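Local coordinates for glycerol dehydratase (Clostridium butyricum, PDB 1R9D), which probably acts as a B12-independent glycyl-radical lyase that dehydrates glycerol, at residues Q476-M481 with S576-T581. Residues are numbered along the deposited sequence; the frame is centred on the assembly and turned at random.
Sequences QNFEEM and SELKKT
The single 3-10 turn 478-480, in the loop that leads into helix 484-516, meets the start of helix 575-583 through Phe478 and Glu479, which touch Ser576, Leu578 and Lys579. It illustrates how a surface loop can be tied to a helix by an ion pair laid over an apolar contact. The fully extended Lys579 chain carries NZ to the Glu479 carboxylate, where it forms a salt bridge to OE2 at 3.1 Å, on the syn side but 33° out of the carboxylate plane; its bond to OE1 is weak. A bend at chi2 (92°) swings Glu479 CD out of line with the chain, and Lys579 CD lies against the carboxylate. Water 1 accepts from both Lys579 NZ and Phe478 N, linking the ammonium to the backbone of the turn through the water. A second bridge, water 2, donates to Glu479 O at 3.0 Å and is hydrogen-bonded to Ser576 OG at 2.6 Å. Ser576 OG also packs closely on the aliphatic part of Glu479, 3.1 Å from its CG. Beneath the polar layer, with CG anti to the backbone N (chi1 -175°), the Phe478 ring is carried toward the helix and meets it with its edge: Phe478 CE1 and CZ each lie 4.1 Å from Leu578 CD2, and CD1 approaches Lys579 CB. Just after the turn, Met481 SD lies in the plane of the Phe478 ring, at its edge. The contact sits at the periphery of the chain, where Phe478 and Met481 pack on Phe568 of helix 553-569, Leu578 touches Val567 of that helix and Leu596 of helix 590-597, and Met481 reaches helix 484-516.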
ATOM      1  N   GLN A 476      15.251 -27.679  28.642  1.00 36.57           N
ATOM      2  CA  GLN A 476      15.714 -28.760  29.509  1.00 37.28           C
ATOM      3  C   GLN A 476      14.581 -29.513  30.210  1.00 37.61           C
ATOM      4  O   GLN A 476      13.656 -28.903  30.750  1.00 37.20           O
ATOM      5  CB  GLN A 476      16.677 -28.191  30.550  1.00 37.62           C
ATOM      6  CG  GLN A 476      17.017 -29.141  31.681  1.00 38.41           C
ATOM      7  CD  GLN A 476      17.969 -28.525  32.679  1.00 38.54           C
ATOM      8  OE1 GLN A 476      17.800 -27.374  33.083  1.00 38.07           O
ATOM      9  NE2 GLN A 476      18.972 -29.291  33.094  1.00 38.36           N
ATOM     10  N   ASN A 477      14.659 -30.841  30.197  1.00 37.80           N
ATOM     11  CA  ASN A 477      13.652 -31.674  30.851  1.00 38.46           C
ATOM     12  C   ASN A 477      13.604 -31.326  32.335  1.00 37.99           C
ATOM     13  O   ASN A 477      14.634 -31.312  33.011  1.00 38.05           O
ATOM     14  CB  ASN A 477      13.993 -33.158  30.691  1.00 40.25           C
ATOM     15  CG  ASN A 477      13.987 -33.606  29.244  1.00 42.47           C
ATOM     16  OD1 ASN A 477      12.973 -33.492  28.553  1.00 43.87           O
ATOM     17  ND2 ASN A 477      15.120 -34.123  28.777  1.00 43.80           N
ATOM     18  N   PHE A 478      12.405 -31.047  32.833  1.00 37.45           N
ATOM     19  CA  PHE A 478      12.214 -30.692  34.235  1.00 37.88           C
ATOM     20  C   PHE A 478      12.769 -31.767  35.176  1.00 38.23           C
ATOM     21  O   PHE A 478      13.337 -31.452  36.221  1.00 36.98           O
ATOM     22  CB  PHE A 478      10.723 -30.489  34.519  1.00 36.82           C
ATOM     23  CG  PHE A 478      10.429 -30.012  35.911  1.00 35.97           C
ATOM     24  CD1 PHE A 478       9.324 -30.496  36.602  1.00 35.56           C
ATOM     25  CD2 PHE A 478      11.243 -29.067  36.527  1.00 36.15           C
ATOM     26  CE1 PHE A 478       9.032 -30.045  37.888  1.00 35.20           C
ATOM     27  CE2 PHE A 478      10.961 -28.607  37.813  1.00 36.67           C
ATOM     28  CZ  PHE A 478       9.853 -29.098  38.495  1.00 35.92           C
ATOM     29  N   GLU A 479      12.599 -33.032  34.798  1.00 39.76           N
ATOM     30  CA  GLU A 479      13.071 -34.155  35.611  1.00 41.38           C
ATOM     31  C   GLU A 479      14.573 -34.134  35.849  1.00 41.30           C
ATOM     32  O   GLU A 479      15.055 -34.671  36.846  1.00 41.88           O
ATOM     33  CB  GLU A 479      12.703 -35.493  34.955  1.00 42.64           C
ATOM     34  CG  GLU A 479      11.216 -35.705  34.738  1.00 45.75           C
ATOM     35  CD  GLU A 479      10.748 -35.240  33.372  1.00 47.83           C
ATOM     36  OE1 GLU A 479      11.066 -34.093  32.981  1.00 49.10           O
ATOM     37  OE2 GLU A 479      10.051 -36.024  32.692  1.00 48.38           O
ATOM     38  N   GLU A 480      15.310 -33.509  34.939  1.00 41.50           N
ATOM     39  CA  GLU A 480      16.762 -33.447  35.042  1.00 41.57           C
ATOM     40  C   GLU A 480      17.308 -32.195  35.718  1.00 41.22           C
ATOM     41  O   GLU A 480      18.520 -32.074  35.912  1.00 41.00           O
ATOM     42  CB  GLU A 480      17.378 -33.566  33.648  1.00 43.71           C
ATOM     43  CG  GLU A 480      17.113 -34.893  32.964  1.00 45.96           C
ATOM     44  CD  GLU A 480      17.454 -34.858  31.489  1.00 47.56           C
ATOM     45  OE1 GLU A 480      18.538 -34.339  31.142  1.00 48.94           O
ATOM     46  OE2 GLU A 480      16.643 -35.354  30.678  1.00 48.72           O
ATOM     47  N   MET A 481      16.428 -31.264  36.074  1.00 40.02           N
ATOM     48  CA  MET A 481      16.865 -30.031  36.719  1.00 38.61           C
ATOM     49  C   MET A 481      17.290 -30.242  38.164  1.00 38.89           C
ATOM     50  O   MET A 481      16.617 -30.932  38.927  1.00 38.70           O
ATOM     51  CB  MET A 481      15.755 -28.984  36.667  1.00 37.28           C
ATOM     52  CG  MET A 481      15.449 -28.492  35.273  1.00 35.51           C
ATOM     53  SD  MET A 481      14.181 -27.219  35.279  1.00 35.32           S
ATOM     54  CE  MET A 481      14.060 -26.891  33.517  1.00 34.24           C
ATOM     55  N   SER A 576      10.196 -34.939  38.876  1.00 36.10           N
ATOM     56  CA  SER A 576       9.393 -35.953  38.199  1.00 37.22           C
ATOM     57  C   SER A 576       8.042 -36.147  38.874  1.00 36.92           C
ATOM     58  O   SER A 576       7.019 -36.259  38.202  1.00 37.05           O
ATOM     59  CB  SER A 576      10.133 -37.295  38.171  1.00 38.28           C
ATOM     60  OG  SER A 576      11.346 -37.194  37.445  1.00 41.01           O
ATOM     61  N   GLU A 577       8.043 -36.194  40.202  1.00 36.83           N
ATOM     62  CA  GLU A 577       6.812 -36.383  40.964  1.00 36.76           C
ATOM     63  C   GLU A 577       5.848 -35.218  40.771  1.00 35.50           C
ATOM     64  O   GLU A 577       4.647 -35.419  40.598  1.00 35.10           O
ATOM     65  CB  GLU A 577       7.134 -36.553  42.453  1.00 38.44           C
ATOM     66  CG  GLU A 577       7.978 -37.784  42.757  1.00 42.02           C
ATOM     67  CD  GLU A 577       8.281 -37.951  44.240  1.00 44.50           C
ATOM     68  OE1 GLU A 577       8.915 -37.053  44.837  1.00 44.49           O
ATOM     69  OE2 GLU A 577       7.887 -38.990  44.809  1.00 46.77           O
ATOM     70  N   LEU A 578       6.375 -33.998  40.803  1.00 34.77           N
ATOM     71  CA  LEU A 578       5.536 -32.820  40.622  1.00 33.67           C
ATOM     72  C   LEU A 578       4.951 -32.809  39.213  1.00 33.19           C
ATOM     73  O   LEU A 578       3.759 -32.581  39.031  1.00 33.05           O
ATOM     74  CB  LEU A 578       6.345 -31.541  40.855  1.00 32.88           C
ATOM     75  CG  LEU A 578       5.561 -30.233  40.711  1.00 32.60           C
ATOM     76  CD1 LEU A 578       4.433 -30.201  41.736  1.00 32.81           C
ATOM     77  CD2 LEU A 578       6.492 -29.042  40.898  1.00 33.33           C
ATOM     78  N   LYS A 579       5.793 -33.070  38.219  1.00 33.13           N
ATOM     79  CA  LYS A 579       5.336 -33.079  36.834  1.00 34.55           C
ATOM     80  C   LYS A 579       4.179 -34.057  36.644  1.00 35.19           C
ATOM     81  O   LYS A 579       3.169 -33.720  36.023  1.00 35.06           O
ATOM     82  CB  LYS A 579       6.489 -33.444  35.896  1.00 34.11           C
ATOM     83  CG  LYS A 579       6.101 -33.521  34.423  1.00 34.76           C
ATOM     84  CD  LYS A 579       7.324 -33.765  33.545  1.00 36.39           C
ATOM     85  CE  LYS A 579       6.935 -33.936  32.086  1.00 37.13           C
ATOM     86  NZ  LYS A 579       8.124 -34.071  31.196  1.00 38.89           N
ATOM     87  N   LYS A 580       4.319 -35.261  37.190  1.00 35.96           N
ATOM     88  CA  LYS A 580       3.272 -36.271  37.058  1.00 37.14           C
ATOM     89  C   LYS A 580       2.005 -35.882  37.803  1.00 36.51           C
ATOM     90  O   LYS A 580       0.900 -36.080  37.299  1.00 36.67           O
ATOM     91  CB  LYS A 580       3.775 -37.630  37.550  1.00 38.46           C
ATOM     92  CG  LYS A 580       4.872 -38.216  36.672  1.00 41.99           C
ATOM     93  CD  LYS A 580       5.313 -39.594  37.148  1.00 44.18           C
ATOM     94  CE  LYS A 580       6.449 -40.129  36.286  1.00 45.31           C
ATOM     95  NZ  LYS A 580       6.950 -41.445  36.775  1.00 47.54           N
ATOM     96  N   THR A 581       2.165 -35.319  38.996  1.00 37.07           N
ATOM     97  CA  THR A 581       1.021 -34.904  39.799  1.00 37.08           C
ATOM     98  C   THR A 581       0.212 -33.824  39.083  1.00 35.60           C
ATOM     99  O   THR A 581      -1.014 -33.879  39.045  1.00 34.90           O
ATOM    100  CB  THR A 581       1.465 -34.348  41.166  1.00 38.57           C
ATOM    101  OG1 THR A 581       2.321 -35.295  41.815  1.00 41.56           O
ATOM    102  CG2 THR A 581       0.258 -34.093  42.047  1.00 39.71           C
TER
HETATM  103  O   HOH W   1       9.844 -31.501  31.191  1.00 35.69           O
HETATM  104  O   HOH W   2      13.112 -35.854  38.868  1.00 37.53           O